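Side-chain contacts in DNA polymerase III subunit delta (Bacillus subtilis, PDB 3ZH9), which probably acts within the clamp-loader complex as the wrench that opens the ring-shaped beta sliding clamp for loading onto primed DNA: residues S100-E103 with S104-S108; F3-W6 with K7-K11; L282-H285 with P286-K290. One frame throughout, in Å; residues are numbered along the deposited sequence.

In the fold
Contacts 1 and 2 each pair residues four apart inside one helix, whereas contact 3 is a loop-to-helix cap. The first two are partly buried, with three buried residues each, and share an aliphatic pair on the inner side and a serine hydroxyl near a carbonyl one turn back. Their surroundings differ: helix 99-107 lies on helices 59-66 and 129-137 and strand 113-119, helix 2-10 on strand 139-142 and helices 25-39 and 148-160; their centres are about 25 Å apart. Contact 3, in the C-terminal helical part, is a surface contact where a backbone N-H, and more weakly an arginine, bind a sulfate; V284 with V289 is its apolar side-chain pair.

Contact 1: S100-E103 with S104-S108; sequences SALE and SYIQS
L102 meets I106 one turn further along the helix, CD1 of L102 lying 3.7 Å from CG2 of I106, with the two side chains slanted against each other. The same I106 CG2 also rests over the backbone, 3.4 Å from L102 O. This follows from the torsion of I106: CG1 sits between the backbone N and the carbonyl carbon (chi1 81°), and CG2 lies beside N, on the side of the preceding turn. Backbone bonds fix the spacing. I106 N donates to L102 O at 2.9 Å with an N-H...O angle of 168°, and S104 N reaches S100 O at 3.0 Å. S104 OG lies 3.3 Å from the same S100 O, at best a weak bond whose proton has another acceptor nearby. The ring of Y105 leads away from the preceding turn, and its OH is bonded to A110 N. Around this shell, L102 and I106 touch L130, A133 and L134 of helix 129-137, while A101 and Y105 pack on I63 of helix 59-66. Y105 and L102 also meet F115 of strand 113-119. Since the helix follows strand 76-81 and precedes its parallel neighbour 113-119, it is the connecting helix of a beta-alpha-beta crossover.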
ATOM      1  N   SER A 100     -20.659 -20.732 -11.046  1.00 64.69           N
ATOM      2  CA  SER A 100     -20.447 -21.976 -11.794  1.00 67.55           C
ATOM      3  C   SER A 100     -19.963 -21.748 -13.234  1.00 60.45           C
ATOM      4  O   SER A 100     -19.167 -22.521 -13.764  1.00 62.44           O
ATOM      5  CB  SER A 100     -21.716 -22.838 -11.787  1.00 73.40           C
ATOM      6  OG  SER A 100     -22.785 -22.189 -12.460  1.00 75.17           O
ATOM      7  N   ALA A 101     -20.452 -20.686 -13.862  1.00 62.29           N
ATOM      8  CA  ALA A 101     -20.038 -20.348 -15.215  1.00 57.77           C
ATOM      9  C   ALA A 101     -18.573 -19.906 -15.217  1.00 54.03           C
ATOM     10  O   ALA A 101     -17.817 -20.215 -16.138  1.00 51.70           O
ATOM     11  CB  ALA A 101     -20.939 -19.260 -15.787  1.00 53.00           C
ATOM     12  N   LEU A 102     -18.182 -19.186 -14.171  1.00 52.15           N
ATOM     13  CA  LEU A 102     -16.795 -18.788 -13.988  1.00 51.27           C
ATOM     14  C   LEU A 102     -15.871 -19.994 -13.763  1.00 48.20           C
ATOM     15  O   LEU A 102     -14.797 -20.075 -14.361  1.00 42.75           O
ATOM     16  CB  LEU A 102     -16.669 -17.792 -12.829  1.00 52.48           C
ATOM     17  CG  LEU A 102     -15.231 -17.438 -12.431  1.00 49.45           C
ATOM     18  CD1 LEU A 102     -14.473 -16.857 -13.618  1.00 46.81           C
ATOM     19  CD2 LEU A 102     -15.226 -16.468 -11.259  1.00 49.52           C
ATOM     20  N   GLU A 103     -16.283 -20.926 -12.902  1.00 49.02           N
ATOM     21  CA  GLU A 103     -15.534 -22.165 -12.725  1.00 51.40           C
ATOM     22  C   GLU A 103     -15.340 -22.829 -14.070  1.00 52.46           C
ATOM     23  O   GLU A 103     -14.239 -23.262 -14.398  1.00 52.07           O
ATOM     24  CB  GLU A 103     -16.268 -23.147 -11.818  1.00 65.37           C
ATOM     25  CG  GLU A 103     -16.712 -22.592 -10.492  1.00 81.04           C
ATOM     26  CD  GLU A 103     -17.326 -23.662  -9.612  1.00 89.93           C
ATOM     27  OE1 GLU A 103     -17.081 -24.856  -9.887  1.00 92.32           O
ATOM     28  OE2 GLU A 103     -18.050 -23.313  -8.651  1.00 91.01           O
ATOM     29  N   SER A 104     -16.423 -22.926 -14.842  1.00 48.79           N
ATOM     30  CA  SER A 104     -16.362 -23.518 -16.173  1.00 50.50           C
ATOM     31  C   SER A 104     -15.372 -22.795 -17.066  1.00 41.04           C
ATOM     32  O   SER A 104     -14.600 -23.431 -17.768  1.00 42.85           O
ATOM     33  CB  SER A 104     -17.739 -23.509 -16.845  1.00 63.19           C
ATOM     34  OG  SER A 104     -18.556 -24.552 -16.348  1.00 76.73           O
ATOM     35  N   TYR A 105     -15.417 -21.463 -17.054  1.00 45.69           N
ATOM     36  CA  TYR A 105     -14.503 -20.668 -17.873  1.00 43.85           C
ATOM     37  C   TYR A 105     -13.027 -20.889 -17.524  1.00 38.01           C
ATOM     38  O   TYR A 105     -12.217 -21.110 -18.417  1.00 39.59           O
ATOM     39  CB  TYR A 105     -14.809 -19.157 -17.821  1.00 46.77           C
ATOM     40  CG  TYR A 105     -13.842 -18.392 -18.699  1.00 41.48           C
ATOM     41  CD1 TYR A 105     -14.080 -18.247 -20.063  1.00 39.59           C
ATOM     42  CD2 TYR A 105     -12.657 -17.885 -18.185  1.00 34.00           C
ATOM     43  CE1 TYR A 105     -13.180 -17.584 -20.884  1.00 38.82           C
ATOM     44  CE2 TYR A 105     -11.748 -17.233 -18.996  1.00 29.91           C
ATOM     45  CZ  TYR A 105     -12.012 -17.077 -20.341  1.00 34.57           C
ATOM     46  OH  TYR A 105     -11.114 -16.428 -21.156  1.00 35.20           O
ATOM     47  N   ILE A 106     -12.662 -20.801 -16.247  1.00 43.32           N
ATOM     48  CA  ILE A 106     -11.239 -20.910 -15.902  1.00 45.63           C
ATOM     49  C   ILE A 106     -10.725 -22.326 -16.151  1.00 40.93           C
ATOM     50  O   ILE A 106      -9.540 -22.538 -16.362  1.00 41.23           O
ATOM     51  CB  ILE A 106     -10.899 -20.469 -14.455  1.00 49.56           C
ATOM     52  CG1 ILE A 106     -11.206 -21.576 -13.456  1.00 42.88           C
ATOM     53  CG2 ILE A 106     -11.564 -19.102 -14.072  1.00 33.46           C
ATOM     54  CD1 ILE A 106     -10.662 -21.246 -12.082  1.00 31.62           C
ATOM     55  N   GLN A 107     -11.637 -23.286 -16.150  1.00 44.93           N
ATOM     56  CA  GLN A 107     -11.276 -24.672 -16.430  1.00 54.37           C
ATOM     57  C   GLN A 107     -11.039 -24.897 -17.919  1.00 46.56           C
ATOM     58  O   GLN A 107     -10.307 -25.797 -18.311  1.00 47.83           O
ATOM     59  CB  GLN A 107     -12.358 -25.606 -15.892  1.00 62.93           C
ATOM     60  CG  GLN A 107     -12.549 -25.455 -14.388  1.00 72.51           C
ATOM     61  CD  GLN A 107     -13.769 -26.185 -13.861  1.00 83.43           C
ATOM     62  OE1 GLN A 107     -14.654 -26.586 -14.625  1.00 84.30           O
ATOM     63  NE2 GLN A 107     -13.823 -26.362 -12.543  1.00 85.26           N
ATOM     64  N   SER A 108     -11.654 -24.059 -18.745  1.00 43.76           N
ATOM     65  CA  SER A 108     -11.481 -24.139 -20.193  1.00 45.55           C
ATOM     66  C   SER A 108     -11.552 -22.735 -20.796  1.00 48.09           C
ATOM     67  O   SER A 108     -12.558 -22.365 -21.409  1.00 38.18           O
ATOM     68  CB  SER A 108     -12.570 -25.031 -20.797  1.00 53.16           C
ATOM     69  OG  SER A 108     -12.421 -25.105 -22.200  1.00 65.66           O
TER

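Contact 2: F3-W6 with K7-K11; sequences FDVW and KSLKK
The pairs D4-S8 and V5-L9 are one-turn contacts along the N-terminal helix 2-10, which packs beside strand 139-142, an outermost strand of the parallel sheet, and against helix 25-39. On the inner side V5 and L9 lie alongside each other and point the same way, with V5 CG1 4.1 Å from L9 CD1. L9 CG also rests 3.4 Å from V5 O, the carbonyl that accepts L9 N at 3.0 Å with an N-H...O angle of 166°. Helix 2-10 is amphipathic: V5, W6 and L9 are buried, whereas D4, K7 and K10 are exposed. The buried face is keyed into its surroundings by V5 on M141, L9 on I35, and W6, whose NE1 is hydrogen-bonded to T31 OG1 and whose ring makes a cation-pi contact with R34. On the polar side D4 O accepts S8 N at 2.9 Å and lies 3.0 Å from S8 OG. The hydroxyl stands beside its own backbone N (chi1 -74°), which places it near that carbonyl; its proton has another acceptor within reach, leaving its direction unsettled. D4 OD1, 4.0 Å from S8 OG, is too far for a hydrogen bond, merely near the hydroxyl. K10 N donates to W6 O at 3.3 Å.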
ATOM      1  N   PHE A   3       7.321 -10.709  -8.130  1.00 31.86           N
ATOM      2  CA  PHE A   3       8.473 -10.737  -9.029  1.00 38.27           C
ATOM      3  C   PHE A   3       8.425 -11.881 -10.060  1.00 37.79           C
ATOM      4  O   PHE A   3       8.867 -11.732 -11.195  1.00 35.28           O
ATOM      5  CB  PHE A   3       9.761 -10.760  -8.210  1.00 34.28           C
ATOM      6  CG  PHE A   3       9.917  -9.552  -7.336  1.00 36.33           C
ATOM      7  CD1 PHE A   3      10.030  -8.305  -7.898  1.00 35.00           C
ATOM      8  CD2 PHE A   3       9.920  -9.660  -5.959  1.00 48.56           C
ATOM      9  CE1 PHE A   3      10.155  -7.164  -7.109  1.00 33.50           C
ATOM     10  CE2 PHE A   3      10.061  -8.521  -5.160  1.00 50.06           C
ATOM     11  CZ  PHE A   3      10.174  -7.282  -5.741  1.00 34.25           C
ATOM     12  N   ASP A   4       7.847 -13.003  -9.667  1.00 29.57           N
ATOM     13  CA  ASP A   4       7.701 -14.151 -10.564  1.00 33.68           C
ATOM     14  C   ASP A   4       6.828 -13.727 -11.749  1.00 39.99           C
ATOM     15  O   ASP A   4       7.207 -13.876 -12.909  1.00 36.93           O
ATOM     16  CB  ASP A   4       7.095 -15.312  -9.779  1.00 37.08           C
ATOM     17  CG  ASP A   4       6.732 -16.524 -10.652  1.00 65.20           C
ATOM     18  OD1 ASP A   4       7.547 -16.986 -11.489  1.00 67.32           O
ATOM     19  OD2 ASP A   4       5.609 -17.039 -10.464  1.00 75.89           O
ATOM     20  N   VAL A   5       5.664 -13.168 -11.445  1.00 39.92           N
ATOM     21  CA  VAL A   5       4.800 -12.642 -12.481  1.00 35.60           C
ATOM     22  C   VAL A   5       5.509 -11.588 -13.342  1.00 33.70           C
ATOM     23  O   VAL A   5       5.488 -11.683 -14.565  1.00 34.09           O
ATOM     24  CB  VAL A   5       3.478 -12.101 -11.906  1.00 35.74           C
ATOM     25  CG1 VAL A   5       2.598 -11.476 -13.025  1.00 34.84           C
ATOM     26  CG2 VAL A   5       2.731 -13.220 -11.230  1.00 36.53           C
ATOM     27  N   TRP A   6       6.155 -10.601 -12.721  1.00 35.34           N
ATOM     28  CA  TRP A   6       6.757  -9.517 -13.505  1.00 31.96           C
ATOM     29  C   TRP A   6       7.809 -10.034 -14.470  1.00 37.00           C
ATOM     30  O   TRP A   6       7.837  -9.647 -15.634  1.00 40.29           O
ATOM     31  CB  TRP A   6       7.345  -8.416 -12.611  1.00 30.27           C
ATOM     32  CG  TRP A   6       6.305  -7.674 -11.798  1.00 33.08           C
ATOM     33  CD1 TRP A   6       4.954  -7.909 -11.771  1.00 34.09           C
ATOM     34  CD2 TRP A   6       6.541  -6.588 -10.891  1.00 33.01           C
ATOM     35  NE1 TRP A   6       4.338  -7.038 -10.903  1.00 38.29           N
ATOM     36  CE2 TRP A   6       5.292  -6.219 -10.348  1.00 36.82           C
ATOM     37  CE3 TRP A   6       7.686  -5.893 -10.487  1.00 37.31           C
ATOM     38  CZ2 TRP A   6       5.157  -5.176  -9.430  1.00 32.60           C
ATOM     39  CZ3 TRP A   6       7.547  -4.856  -9.570  1.00 40.40           C
ATOM     40  CH2 TRP A   6       6.296  -4.511  -9.053  1.00 42.62           C
ATOM     41  N   LYS A   7       8.663 -10.924 -13.982  1.00 35.13           N
ATOM     42  CA  LYS A   7       9.691 -11.541 -14.809  1.00 40.27           C
ATOM     43  C   LYS A   7       9.088 -12.396 -15.932  1.00 36.74           C
ATOM     44  O   LYS A   7       9.566 -12.363 -17.065  1.00 35.98           O
ATOM     45  CB  LYS A   7      10.606 -12.389 -13.928  1.00 44.35           C
ATOM     46  CG  LYS A   7      11.860 -12.911 -14.595  1.00 50.59           C
ATOM     47  CD  LYS A   7      12.676 -13.708 -13.582  1.00 59.54           C
ATOM     48  CE  LYS A   7      14.007 -14.174 -14.151  1.00 71.96           C
ATOM     49  NZ  LYS A   7      14.935 -13.038 -14.418  1.00 82.18           N
ATOM     50  N   SER A   8       8.040 -13.151 -15.615  1.00 35.99           N
ATOM     51  CA  SER A   8       7.335 -13.962 -16.620  1.00 37.32           C
ATOM     52  C   SER A   8       6.802 -13.104 -17.773  1.00 33.33           C
ATOM     53  O   SER A   8       6.991 -13.430 -18.944  1.00 39.82           O
ATOM     54  CB  SER A   8       6.152 -14.707 -15.992  1.00 32.56           C
ATOM     55  OG  SER A   8       6.610 -15.778 -15.213  1.00 43.96           O
ATOM     56  N   LEU A   9       6.131 -12.010 -17.427  1.00 31.60           N
ATOM     57  CA  LEU A   9       5.541 -11.132 -18.426  1.00 34.15           C
ATOM     58  C   LEU A   9       6.613 -10.626 -19.378  1.00 41.79           C
ATOM     59  O   LEU A   9       6.383 -10.536 -20.583  1.00 36.13           O
ATOM     60  CB  LEU A   9       4.827  -9.952 -17.765  1.00 32.42           C
ATOM     61  CG  LEU A   9       3.572 -10.310 -16.976  1.00 32.10           C
ATOM     62  CD1 LEU A   9       2.982  -9.072 -16.331  1.00 33.37           C
ATOM     63  CD2 LEU A   9       2.553 -10.970 -17.918  1.00 30.43           C
ATOM     64  N   LYS A  10       7.783 -10.309 -18.825  1.00 39.73           N
ATOM     65  CA  LYS A  10       8.896  -9.819 -19.620  1.00 40.84           C
ATOM     66  C   LYS A  10       9.503 -10.889 -20.521  1.00 43.92           C
ATOM     67  O   LYS A  10      10.151 -10.563 -21.508  1.00 51.15           O
ATOM     68  CB  LYS A  10       9.976  -9.207 -18.719  1.00 49.64           C
ATOM     69  CG  LYS A  10       9.635  -7.817 -18.180  1.00 62.14           C
ATOM     70  CD  LYS A  10      10.775  -7.241 -17.330  1.00 69.56           C
ATOM     71  CE  LYS A  10      10.595  -5.741 -17.100  1.00 78.39           C
ATOM     72  NZ  LYS A  10      11.666  -5.144 -16.242  1.00 84.94           N
ATOM     73  N   LYS A  11       9.312 -12.162 -20.187  1.00 41.69           N
ATOM     74  CA  LYS A  11       9.811 -13.246 -21.042  1.00 36.84           C
ATOM     75  C   LYS A  11       8.803 -13.616 -22.122  1.00 34.41           C
ATOM     76  O   LYS A  11       9.042 -14.505 -22.940  1.00 42.27           O
ATOM     77  CB  LYS A  11      10.186 -14.485 -20.221  1.00 39.31           C
ATOM     78  CG  LYS A  11      11.451 -14.289 -19.386  1.00 45.81           C
ATOM     79  CD  LYS A  11      11.843 -15.535 -18.619  1.00 55.60           C
ATOM     80  CE  LYS A  11      12.261 -16.672 -19.546  1.00 65.49           C
ATOM     81  NZ  LYS A  11      13.524 -16.382 -20.284  1.00 72.73           N
TER

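Contact 3: L282-H285 with P286-K290; sequences LKVH and PFRVK. With SO4 (sulfate ion), chain E.
The imidazole of H285 and the guanidinium of R288 both turn an edge toward one sulfate ion. Sulfate O3 lies in the plane of the imidazole, 3.2 Å from H285 CD2, an approach at the ring edge, while P286 CD stands oblique to the same ring. The guanidinium meets the anion near its plane: R288 NH1 reaches sulfate O2 at 3.2 Å, though the bond is weak and bent. In R288, CG lies opposite the backbone N (chi1 180°), and the chain then bends at chi2 (149°), which carries it past the sulfate. Aliphatic carbons flank the anion as well, V284 CG1 at 3.3 Å and R288 CB at 3.4 Å from sulfate O4. The straighter bond comes from the backbone. The single N-H of H285 is bifurcated, donating to sulfate O1 at 3.1 Å with an angle of 157° and, more bent, to O4 at 3.2 Å.

H285 is the N-cap residue of helix 286-296, and P286 occupies the first helical position. The anion, probably from the crystallisation liquor, therefore sits beside a helix start, where the helix dipole would be expected to help hold its charge. H285 O accepts V289 N at 3.0 Å, in the carbonyl plane, and more weakly R288 N. A water spans the cap, accepting from F287 N and donating weakly to H285 ND1. Apolar support comes from V284 CG1, 3.8 Å from CG2 of V289; V289 also packs on I278 and A279, holding helix 286-296 against helix 275-282, which the turn connects to it. R288 has further weak partners outside: NH2 with Q258 OE1, and NE in a long ion pair with E216.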
ATOM      1  N   LEU A 282      -8.289  -1.315  11.434  1.00 47.38           N
ATOM      2  CA  LEU A 282      -8.100   0.110  11.160  1.00 41.90           C
ATOM      3  C   LEU A 282      -7.972   0.450   9.682  1.00 46.48           C
ATOM      4  O   LEU A 282      -8.045   1.621   9.291  1.00 47.81           O
ATOM      5  CB  LEU A 282      -6.873   0.631  11.910  1.00 35.62           C
ATOM      6  CG  LEU A 282      -7.057   0.555  13.426  1.00 40.62           C
ATOM      7  CD1 LEU A 282      -5.945   1.290  14.146  1.00 36.36           C
ATOM      8  CD2 LEU A 282      -8.427   1.110  13.817  1.00 38.17           C
ATOM      9  N   LYS A 283      -7.779  -0.579   8.863  1.00 52.40           N
ATOM     10  CA  LYS A 283      -7.446  -0.393   7.457  1.00 47.97           C
ATOM     11  C   LYS A 283      -6.215   0.497   7.361  1.00 50.00           C
ATOM     12  O   LYS A 283      -6.194   1.473   6.614  1.00 51.21           O
ATOM     13  CB  LYS A 283      -8.622   0.205   6.671  1.00 52.00           C
ATOM     14  CG  LYS A 283      -9.966  -0.480   6.911  1.00 54.60           C
ATOM     15  CD  LYS A 283      -9.926  -1.955   6.535  1.00 63.91           C
ATOM     16  N   VAL A 284      -5.197   0.162   8.150  1.00 50.24           N
ATOM     17  CA  VAL A 284      -3.890   0.820   8.079  1.00 47.65           C
ATOM     18  C   VAL A 284      -2.834  -0.255   7.832  1.00 40.60           C
ATOM     19  O   VAL A 284      -2.962  -1.377   8.330  1.00 42.89           O
ATOM     20  CB  VAL A 284      -3.548   1.590   9.392  1.00 45.90           C
ATOM     21  CG1 VAL A 284      -2.109   2.106   9.360  1.00 44.36           C
ATOM     22  CG2 VAL A 284      -4.504   2.736   9.603  1.00 41.58           C
ATOM     23  N   HIS A 285      -1.819   0.066   7.039  1.00 41.72           N
ATOM     24  CA  HIS A 285      -0.747  -0.896   6.780  1.00 48.09           C
ATOM     25  C   HIS A 285      -0.073  -1.310   8.084  1.00 42.94           C
ATOM     26  O   HIS A 285       0.248  -0.464   8.921  1.00 44.35           O
ATOM     27  CB  HIS A 285       0.288  -0.336   5.798  1.00 52.43           C
ATOM     28  CG  HIS A 285      -0.080  -0.532   4.360  1.00 73.29           C
ATOM     29  ND1 HIS A 285       0.098  -1.733   3.701  1.00 82.89           N
ATOM     30  CD2 HIS A 285      -0.620   0.316   3.453  1.00 78.15           C
ATOM     31  CE1 HIS A 285      -0.319  -1.615   2.453  1.00 85.05           C
ATOM     32  NE2 HIS A 285      -0.757  -0.382   2.275  1.00 85.64           N
ATOM     33  N   PRO A 286       0.135  -2.621   8.256  1.00 41.72           N
ATOM     34  CA  PRO A 286       0.753  -3.220   9.447  1.00 46.21           C
ATOM     35  C   PRO A 286       2.107  -2.588   9.797  1.00 45.55           C
ATOM     36  O   PRO A 286       2.460  -2.511  10.971  1.00 43.63           O
ATOM     37  CB  PRO A 286       0.953  -4.685   9.035  1.00 47.10           C
ATOM     38  CG  PRO A 286      -0.059  -4.925   7.968  1.00 48.46           C
ATOM     39  CD  PRO A 286      -0.168  -3.626   7.225  1.00 49.01           C
ATOM     40  N   PHE A 287       2.855  -2.152   8.784  1.00 41.47           N
ATOM     41  CA  PHE A 287       4.144  -1.500   9.012  1.00 42.04           C
ATOM     42  C   PHE A 287       3.964  -0.266   9.890  1.00 47.11           C
ATOM     43  O   PHE A 287       4.729  -0.033  10.843  1.00 46.43           O
ATOM     44  CB  PHE A 287       4.782  -1.098   7.677  1.00 44.60           C
ATOM     45  CG  PHE A 287       6.147  -0.489   7.820  1.00 49.92           C
ATOM     46  CD1 PHE A 287       6.298   0.814   8.253  1.00 43.02           C
ATOM     47  CD2 PHE A 287       7.286  -1.225   7.507  1.00 55.36           C
ATOM     48  CE1 PHE A 287       7.558   1.377   8.388  1.00 46.56           C
ATOM     49  CE2 PHE A 287       8.539  -0.672   7.636  1.00 54.86           C
ATOM     50  CZ  PHE A 287       8.679   0.632   8.077  1.00 49.16           C
ATOM     51  N   ARG A 288       2.950   0.529   9.555  1.00 41.63           N
ATOM     52  CA  ARG A 288       2.658   1.759  10.284  1.00 41.26           C
ATOM     53  C   ARG A 288       1.946   1.465  11.631  1.00 39.80           C
ATOM     54  O   ARG A 288       2.126   2.184  12.630  1.00 36.71           O
ATOM     55  CB  ARG A 288       1.851   2.716   9.387  1.00 52.69           C
ATOM     56  CG  ARG A 288       1.488   4.032  10.051  1.00 71.69           C
ATOM     57  CD  ARG A 288       1.405   5.211   9.073  1.00 78.08           C
ATOM     58  NE  ARG A 288       1.047   6.434   9.789  1.00 72.51           N
ATOM     59  CZ  ARG A 288      -0.159   6.993   9.760  1.00 78.27           C
ATOM     60  NH1 ARG A 288      -1.122   6.449   9.018  1.00 74.61           N
ATOM     61  NH2 ARG A 288      -0.400   8.103  10.467  1.00 73.49           N
ATOM     62  N   VAL A 289       1.163   0.391  11.668  1.00 33.82           N
ATOM     63  CA  VAL A 289       0.535  -0.013  12.924  1.00 33.79           C
ATOM     64  C   VAL A 289       1.602  -0.440  13.949  1.00 35.75           C
ATOM     65  O   VAL A 289       1.519  -0.094  15.128  1.00 34.70           O
ATOM     66  CB  VAL A 289      -0.488  -1.139  12.721  1.00 35.70           C
ATOM     67  CG1 VAL A 289      -0.878  -1.759  14.057  1.00 33.36           C
ATOM     68  CG2 VAL A 289      -1.721  -0.619  11.954  1.00 39.21           C
ATOM     69  N   LYS A 290       2.615  -1.170  13.491  1.00 36.94           N
ATOM     70  CA  LYS A 290       3.707  -1.587  14.375  1.00 41.74           C
ATOM     71  C   LYS A 290       4.376  -0.391  15.053  1.00 45.98           C
ATOM     72  O   LYS A 290       4.631  -0.413  16.263  1.00 43.11           O
ATOM     73  CB  LYS A 290       4.745  -2.424  13.620  1.00 47.33           C
ATOM     74  CG  LYS A 290       5.840  -2.970  14.512  1.00 54.83           C
ATOM     75  CD  LYS A 290       5.237  -3.643  15.741  1.00 67.66           C
ATOM     76  CE  LYS A 290       6.278  -3.849  16.832  1.00 74.73           C
TER
HETATM   77  S   SO4 E1343      -1.241   3.524   5.805  1.00149.25           S
HETATM   78  O1  SO4 E1343      -2.543   2.883   5.948  1.00146.40           O
HETATM   79  O2  SO4 E1343      -1.349   4.937   6.166  1.00148.90           O
HETATM   80  O3  SO4 E1343      -0.792   3.405   4.421  1.00150.59           O
HETATM   81  O4  SO4 E1343      -0.276   2.865   6.680  1.00152.03           O
HETATM   82  O   HOH W   1       2.662  -2.915   5.751  1.00 48.24           O